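Side-chain contact in esterase (Thermotoga maritima, PDB 3DOH), which is a thermostable esterase that probably hydrolyses carboxylic esters with an alpha/beta-hydrolase domain that follows an immunoglobulin-like domain: residues Tyr174-Phe179 against Lys249-Leu254. Residues are numbered along the deposited sequence; the frame is centred on the assembly and turned at random.
Sequences YPLVVF and KIIRKL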
ATOM      1  N   TYR A 174      -3.670 -47.665 -28.597  1.00 39.71           N
ATOM      2  CA  TYR A 174      -3.316 -46.550 -27.698  1.00 36.79           C
ATOM      3  C   TYR A 174      -3.792 -46.760 -26.255  1.00 35.43           C
ATOM      4  O   TYR A 174      -4.746 -47.479 -26.020  1.00 35.17           O
ATOM      5  CB  TYR A 174      -3.843 -45.214 -28.223  1.00 36.51           C
ATOM      6  CG  TYR A 174      -3.403 -44.890 -29.633  1.00 36.54           C
ATOM      7  CD1 TYR A 174      -2.151 -44.309 -29.877  1.00 33.81           C
ATOM      8  CD2 TYR A 174      -4.252 -45.168 -30.733  1.00 34.58           C
ATOM      9  CE1 TYR A 174      -1.747 -44.020 -31.151  1.00 36.09           C
ATOM     10  CE2 TYR A 174      -3.859 -44.883 -32.012  1.00 35.02           C
ATOM     11  CZ  TYR A 174      -2.600 -44.323 -32.230  1.00 37.07           C
ATOM     12  OH  TYR A 174      -2.209 -44.019 -33.521  1.00 37.81           O
ATOM     13  N   PRO A 175      -3.117 -46.116 -25.284  1.00 33.58           N
ATOM     14  CA  PRO A 175      -3.402 -46.184 -23.860  1.00 32.37           C
ATOM     15  C   PRO A 175      -4.790 -45.685 -23.492  1.00 31.17           C
ATOM     16  O   PRO A 175      -5.387 -44.876 -24.222  1.00 31.25           O
ATOM     17  CB  PRO A 175      -2.399 -45.195 -23.272  1.00 32.55           C
ATOM     18  CG  PRO A 175      -1.345 -45.086 -24.289  1.00 32.95           C
ATOM     19  CD  PRO A 175      -1.989 -45.222 -25.571  1.00 32.94           C
ATOM     20  N   LEU A 176      -5.288 -46.116 -22.343  1.00 29.00           N
ATOM     21  CA  LEU A 176      -6.519 -45.564 -21.836  1.00 27.31           C
ATOM     22  C   LEU A 176      -6.222 -45.032 -20.460  1.00 27.10           C
ATOM     23  O   LEU A 176      -5.683 -45.760 -19.596  1.00 27.67           O
ATOM     24  CB  LEU A 176      -7.616 -46.632 -21.779  1.00 26.70           C
ATOM     25  CG  LEU A 176      -8.931 -46.343 -21.044  1.00 26.75           C
ATOM     26  CD1 LEU A 176      -9.801 -45.286 -21.715  1.00 25.50           C
ATOM     27  CD2 LEU A 176      -9.727 -47.623 -20.879  1.00 27.10           C
ATOM     28  N   VAL A 177      -6.536 -43.761 -20.239  1.00 26.02           N
ATOM     29  CA  VAL A 177      -6.505 -43.269 -18.868  1.00 24.85           C
ATOM     30  C   VAL A 177      -7.929 -43.240 -18.320  1.00 25.09           C
ATOM     31  O   VAL A 177      -8.837 -42.607 -18.919  1.00 23.85           O
ATOM     32  CB  VAL A 177      -5.821 -41.882 -18.741  1.00 25.13           C
ATOM     33  CG1 VAL A 177      -5.941 -41.370 -17.300  1.00 25.80           C
ATOM     34  CG2 VAL A 177      -4.345 -41.927 -19.186  1.00 21.49           C
ATOM     35  N   VAL A 178      -8.143 -43.910 -17.193  1.00 25.13           N
ATOM     36  CA  VAL A 178      -9.441 -43.881 -16.526  1.00 24.55           C
ATOM     37  C   VAL A 178      -9.393 -43.039 -15.256  1.00 24.61           C
ATOM     38  O   VAL A 178      -8.593 -43.302 -14.357  1.00 24.44           O
ATOM     39  CB  VAL A 178      -9.924 -45.300 -16.173  1.00 24.45           C
ATOM     40  CG1 VAL A 178      -9.038 -46.343 -16.836  1.00 22.25           C
ATOM     41  CG2 VAL A 178      -9.948 -45.491 -14.664  1.00 24.77           C
ATOM     42  N   PHE A 179     -10.252 -42.027 -15.183  1.00 24.80           N
ATOM     43  CA  PHE A 179     -10.262 -41.121 -14.037  1.00 24.96           C
ATOM     44  C   PHE A 179     -11.483 -41.317 -13.129  1.00 25.84           C
ATOM     45  O   PHE A 179     -12.651 -41.247 -13.595  1.00 25.97           O
ATOM     46  CB  PHE A 179     -10.209 -39.651 -14.508  1.00 25.09           C
ATOM     47  CG  PHE A 179     -10.474 -38.648 -13.393  1.00 25.03           C
ATOM     48  CD1 PHE A 179      -9.640 -38.597 -12.265  1.00 25.60           C
ATOM     49  CD2 PHE A 179     -11.571 -37.795 -13.450  1.00 23.76           C
ATOM     50  CE1 PHE A 179      -9.894 -37.712 -11.218  1.00 24.69           C
ATOM     51  CE2 PHE A 179     -11.832 -36.914 -12.402  1.00 24.32           C
ATOM     52  CZ  PHE A 179     -10.985 -36.883 -11.275  1.00 23.07           C
ATOM     53  N   LYS A 249     -16.771 -52.955 -16.219  1.00 36.14           N
ATOM     54  CA  LYS A 249     -17.525 -53.471 -17.358  1.00 37.30           C
ATOM     55  C   LYS A 249     -17.416 -52.500 -18.497  1.00 37.20           C
ATOM     56  O   LYS A 249     -17.337 -52.883 -19.640  1.00 37.39           O
ATOM     57  CB  LYS A 249     -18.991 -53.690 -16.976  1.00 37.57           C
ATOM     58  CG  LYS A 249     -19.199 -54.847 -16.024  1.00 39.83           C
ATOM     59  CD  LYS A 249     -20.583 -54.806 -15.433  1.00 45.06           C
ATOM     60  CE  LYS A 249     -20.729 -55.904 -14.373  1.00 49.32           C
ATOM     61  NZ  LYS A 249     -22.071 -55.869 -13.667  1.00 50.58           N
ATOM     62  N   ILE A 250     -17.360 -51.220 -18.177  1.00 37.93           N
ATOM     63  CA  ILE A 250     -17.256 -50.231 -19.235  1.00 37.83           C
ATOM     64  C   ILE A 250     -15.847 -50.110 -19.841  1.00 37.99           C
ATOM     65  O   ILE A 250     -15.724 -49.882 -21.057  1.00 38.64           O
ATOM     66  CB  ILE A 250     -18.044 -48.923 -18.899  1.00 37.83           C
ATOM     67  CG1 ILE A 250     -17.366 -47.662 -19.347  1.00 36.13           C
ATOM     68  CG2 ILE A 250     -18.364 -48.787 -17.390  1.00 38.86           C
ATOM     69  CD1 ILE A 250     -18.092 -46.538 -18.650  1.00 36.84           C
ATOM     70  N   ILE A 251     -14.801 -50.345 -19.040  1.00 37.45           N
ATOM     71  CA  ILE A 251     -13.447 -50.507 -19.601  1.00 36.88           C
ATOM     72  C   ILE A 251     -13.469 -51.613 -20.666  1.00 37.13           C
ATOM     73  O   ILE A 251     -12.904 -51.463 -21.761  1.00 36.05           O
ATOM     74  CB  ILE A 251     -12.361 -50.729 -18.493  1.00 36.95           C
ATOM     75  CG1 ILE A 251     -12.045 -49.391 -17.806  1.00 36.09           C
ATOM     76  CG2 ILE A 251     -11.065 -51.311 -19.059  1.00 35.67           C
ATOM     77  CD1 ILE A 251     -11.489 -49.529 -16.407  1.00 35.06           C
ATOM     78  N   ARG A 252     -14.179 -52.701 -20.359  1.00 38.02           N
ATOM     79  CA  ARG A 252     -14.264 -53.855 -21.285  1.00 38.35           C
ATOM     80  C   ARG A 252     -15.062 -53.549 -22.517  1.00 37.35           C
ATOM     81  O   ARG A 252     -14.708 -54.027 -23.581  1.00 37.63           O
ATOM     82  CB  ARG A 252     -14.793 -55.110 -20.610  1.00 38.30           C
ATOM     83  CG  ARG A 252     -14.025 -55.418 -19.358  1.00 42.09           C
ATOM     84  CD  ARG A 252     -14.250 -56.856 -18.879  1.00 48.49           C
ATOM     85  NE  ARG A 252     -13.134 -57.276 -18.029  1.00 54.20           N
ATOM     86  CZ  ARG A 252     -13.261 -57.677 -16.764  1.00 56.87           C
ATOM     87  NH1 ARG A 252     -14.486 -57.746 -16.203  1.00 58.47           N
ATOM     88  NH2 ARG A 252     -12.169 -58.022 -16.069  1.00 54.47           N
ATOM     89  N   LYS A 253     -16.114 -52.745 -22.390  1.00 36.74           N
ATOM     90  CA  LYS A 253     -16.871 -52.333 -23.566  1.00 37.08           C
ATOM     91  C   LYS A 253     -15.887 -51.598 -24.485  1.00 37.07           C
ATOM     92  O   LYS A 253     -15.780 -51.888 -25.689  1.00 37.43           O
ATOM     93  CB  LYS A 253     -18.074 -51.447 -23.206  1.00 36.36           C
ATOM     94  CG  LYS A 253     -18.838 -51.004 -24.440  1.00 38.57           C
ATOM     95  CD  LYS A 253     -19.976 -49.917 -24.285  1.00 38.40           C
ATOM     96  CE  LYS A 253     -21.198 -50.389 -23.490  1.00 38.98           C
ATOM     97  NZ  LYS A 253     -21.795 -51.664 -23.989  1.00 39.61           N
ATOM     98  N   LEU A 254     -15.138 -50.677 -23.887  1.00 36.70           N
ATOM     99  CA  LEU A 254     -14.212 -49.818 -24.607  1.00 36.43           C
ATOM    100  C   LEU A 254     -13.161 -50.616 -25.383  1.00 36.55           C
ATOM    101  O   LEU A 254     -12.873 -50.319 -26.563  1.00 36.94           O
ATOM    102  CB  LEU A 254     -13.537 -48.881 -23.611  1.00 36.07           C
ATOM    103  CG  LEU A 254     -14.048 -47.456 -23.373  1.00 35.85           C
ATOM    104  CD1 LEU A 254     -15.437 -47.118 -23.943  1.00 31.29           C
ATOM    105  CD2 LEU A 254     -13.949 -47.165 -21.914  1.00 34.71           C
TER
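Ile251 of helix 242-257 meets two side chains of strand 174-180. CD1 of Ile251 lies 4.0 Å from CG1 of Val178, and the two side chains cross at about a right angle. CG1 of Ile251 lies 4.2 Å from CD2 of Leu176. CG1 of Ile251 stands anti to the carbonyl carbon (chi1 -76°), and this branch brings CD1 against Val178. Leu176 also reaches Leu254, about one helical turn after Ile251, with 4.4 Å between Leu176 CD2 and Leu254 CD2. Leu176 and Val178 alternate with Val177 along the strand and point to the helix side of the sheet. Segments 174-179 and 249-254 run nearly antiparallel, at 157°, and their axes come within 11.3 Å.

Neighbouring strands widen this apolar layer. Leu217 of strand 215-219 touches Ile250, Ile251 and Leu254, while Ile265 and Ile267 of strand 264-270 touch Val178. At the helix surface, Lys249 forms a salt bridge with Asp151.

This is a helix laid on the central sheet of the alpha/beta-hydrolase fold. All four touching residues are buried, and no hydrogen bond joins the two segments. The contact therefore rests on van der Waals packing and burial of aliphatic carbon.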